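Local coordinates for chromosome partition protein Smc (Pyrococcus yayanosii, PDB 5XEI) that probably serves in chromosome condensation and partitioning, as an ATP-hydrolysing, DNA-binding SMC protein whose terminal ATPase head is joined to a hinge by long coiled coils, at residues A[195-200]-A[334-339]. Sequence-based numbering, arbitrary orientation.
Sequences LLIKEV and LELKSK
Leu336 on helix 321-383 packs among Leu196, Ile197 and Val200 of helix 170-246 in an apolar seam between the two antiparallel helices of the SMC coiled-coil arm, away from the predicted ATP site of the head. The arm is an intramolecular coiled coil: the chain runs out along one helix and returns along the other, and here the axes of the two segments come within 9.7 Å, with 158° between their directions. Ile197 and Leu336 are level with each other, their CA atoms 6.3 Å apart, and their side chains slide past one another in opposite directions. CG1 of Ile197, anti to the carbonyl carbon (chi1 -64°), rests on CB of Leu336 at 3.5 Å; the extended second torsion (chi2 -165°) then carries CD1 on to the backbone of the opposing helix, 3.7 Å from the carbonyl C of Leu336. In the reverse direction, the CD1 methyl of Leu336 crosses to the first helix and sits 3.7 Å from CB of Leu196. That same methyl meets CG2 of Val200 tip to tip, more loosely, at 4.1 Å. Leu196 and Val200, four residues and about one turn apart, thus both touch a single leucine methyl. Tyr333 also touches the buried Ile197 and Val200, as do Arg340 (Ile197) and Arg332 (Val200). Lys337 borders the seam with its aliphatic part, while its NZ makes a weak hydrogen bond to Tyr333 OH. The contacts between side chains are carbon to carbon, and CD1 of Ile197 also lies against the backbone, so cohesion here rests on shape and burial of apolar surface rather than on directional polar bonds.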
loop_
_atom_site.group_PDB
_atom_site.type_symbol
_atom_site.label_atom_id
_atom_site.label_comp_id
_atom_site.label_asym_id
_atom_site.label_seq_id
_atom_site.Cartn_x
_atom_site.Cartn_y
_atom_site.Cartn_z
ATOM N N LEU A 195 4.137 13.089 24.589
ATOM C CA LEU A 195 4.905 12.576 25.712
ATOM C C LEU A 195 5.998 13.563 26.114
ATOM O O LEU A 195 6.329 13.669 27.299
ATOM C CB LEU A 195 5.481 11.200 25.365
ATOM C CG LEU A 195 4.599 9.941 25.427
ATOM C CD1 LEU A 195 5.382 8.666 25.027
ATOM C CD2 LEU A 195 4.024 9.757 26.811
ATOM N N LEU A 196 6.534 14.319 25.149
ATOM C CA LEU A 196 7.518 15.346 25.461
ATOM C C LEU A 196 6.880 16.519 26.178
ATOM O O LEU A 196 7.469 17.080 27.110
ATOM C CB LEU A 196 8.198 15.818 24.189
ATOM C CG LEU A 196 8.929 14.665 23.501
ATOM C CD1 LEU A 196 9.670 15.167 22.298
ATOM C CD2 LEU A 196 9.889 13.965 24.432
ATOM N N ILE A 197 5.683 16.908 25.747
ATOM C CA ILE A 197 4.984 18.009 26.394
ATOM C C ILE A 197 4.677 17.667 27.835
ATOM O O ILE A 197 4.749 18.524 28.721
ATOM C CB ILE A 197 3.706 18.342 25.618
ATOM C CG1 ILE A 197 4.070 18.842 24.228
ATOM C CG2 ILE A 197 2.831 19.304 26.408
ATOM C CD1 ILE A 197 2.923 19.525 23.500
ATOM N N LYS A 198 4.324 16.412 28.102
ATOM C CA LYS A 198 3.933 16.072 29.459
ATOM C C LYS A 198 5.126 16.199 30.412
ATOM O O LYS A 198 5.002 16.809 31.479
ATOM C CB LYS A 198 3.293 14.679 29.490
ATOM C CG LYS A 198 2.863 14.245 30.890
ATOM C CD LYS A 198 1.778 13.159 30.873
ATOM C CE LYS A 198 1.132 13.018 32.258
ATOM N NZ LYS A 198 -0.246 12.422 32.172
ATOM N N GLU A 199 6.302 15.685 30.024
ATOM C CA GLU A 199 7.468 15.795 30.901
ATOM C C GLU A 199 7.955 17.234 30.987
ATOM O O GLU A 199 8.231 17.744 32.081
ATOM C CB GLU A 199 8.622 14.896 30.437
ATOM C CG GLU A 199 9.904 15.193 31.268
ATOM C CD GLU A 199 11.075 14.211 31.070
ATOM O OE1 GLU A 199 12.236 14.605 31.348
ATOM O OE2 GLU A 199 10.849 13.046 30.670
ATOM N N VAL A 200 8.101 17.890 29.836
ATOM C CA VAL A 200 8.593 19.257 29.821
ATOM C C VAL A 200 7.719 20.138 30.697
ATOM O O VAL A 200 8.215 20.902 31.532
ATOM C CB VAL A 200 8.667 19.768 28.377
ATOM C CG1 VAL A 200 8.638 21.270 28.359
ATOM C CG2 VAL A 200 9.935 19.226 27.712
ATOM N N LEU A 334 6.699 26.053 24.680
ATOM C CA LEU A 334 5.889 26.732 23.674
ATOM C C LEU A 334 6.150 26.192 22.276
ATOM O O LEU A 334 5.282 26.317 21.397
ATOM C CB LEU A 334 6.129 28.242 23.702
ATOM C CG LEU A 334 5.211 28.984 24.672
ATOM C CD1 LEU A 334 5.434 30.469 24.619
ATOM C CD2 LEU A 334 3.741 28.661 24.423
ATOM N N GLU A 335 7.298 25.564 22.049
ATOM C CA GLU A 335 7.488 25.089 20.697
ATOM C C GLU A 335 6.891 23.721 20.481
ATOM O O GLU A 335 6.387 23.437 19.392
ATOM C CB GLU A 335 8.955 25.078 20.346
ATOM C CG GLU A 335 9.323 26.353 19.697
ATOM C CD GLU A 335 10.723 26.325 19.181
ATOM O OE1 GLU A 335 11.095 25.327 18.507
ATOM O OE2 GLU A 335 11.450 27.304 19.480
ATOM N N LEU A 336 6.939 22.863 21.496
ATOM C CA LEU A 336 6.209 21.607 21.407
ATOM C C LEU A 336 4.707 21.849 21.212
ATOM O O LEU A 336 4.068 21.158 20.414
ATOM C CB LEU A 336 6.479 20.769 22.650
ATOM C CG LEU A 336 7.878 20.214 22.854
ATOM C CD1 LEU A 336 7.934 19.506 24.200
ATOM C CD2 LEU A 336 8.234 19.241 21.734
ATOM N N LYS A 337 4.128 22.829 21.923
ATOM C CA LYS A 337 2.736 23.182 21.683
ATOM C C LYS A 337 2.545 23.706 20.271
ATOM O O LYS A 337 1.446 23.605 19.709
ATOM C CB LYS A 337 2.252 24.239 22.679
ATOM C CG LYS A 337 2.600 23.953 24.112
ATOM C CD LYS A 337 1.421 23.440 24.921
ATOM C CE LYS A 337 0.582 24.564 25.515
ATOM N NZ LYS A 337 -0.334 23.995 26.569
ATOM N N SER A 338 3.591 24.288 19.687
ATOM C CA SER A 338 3.469 24.738 18.312
ATOM C C SER A 338 3.540 23.562 17.364
ATOM O O SER A 338 2.690 23.412 16.489
ATOM C CB SER A 338 4.557 25.748 17.973
ATOM O OG SER A 338 4.455 26.099 16.604
ATOM N N LYS A 339 4.546 22.716 17.537
ATOM C CA LYS A 339 4.695 21.536 16.697
ATOM C C LYS A 339 3.438 20.662 16.732
ATOM O O LYS A 339 2.894 20.298 15.679
ATOM C CB LYS A 339 5.932 20.769 17.158
ATOM C CG LYS A 339 6.164 19.432 16.515
ATOM C CD LYS A 339 7.484 19.443 15.742
ATOM C CE LYS A 339 8.054 18.026 15.585
ATOM N NZ LYS A 339 9.217 17.943 14.647
#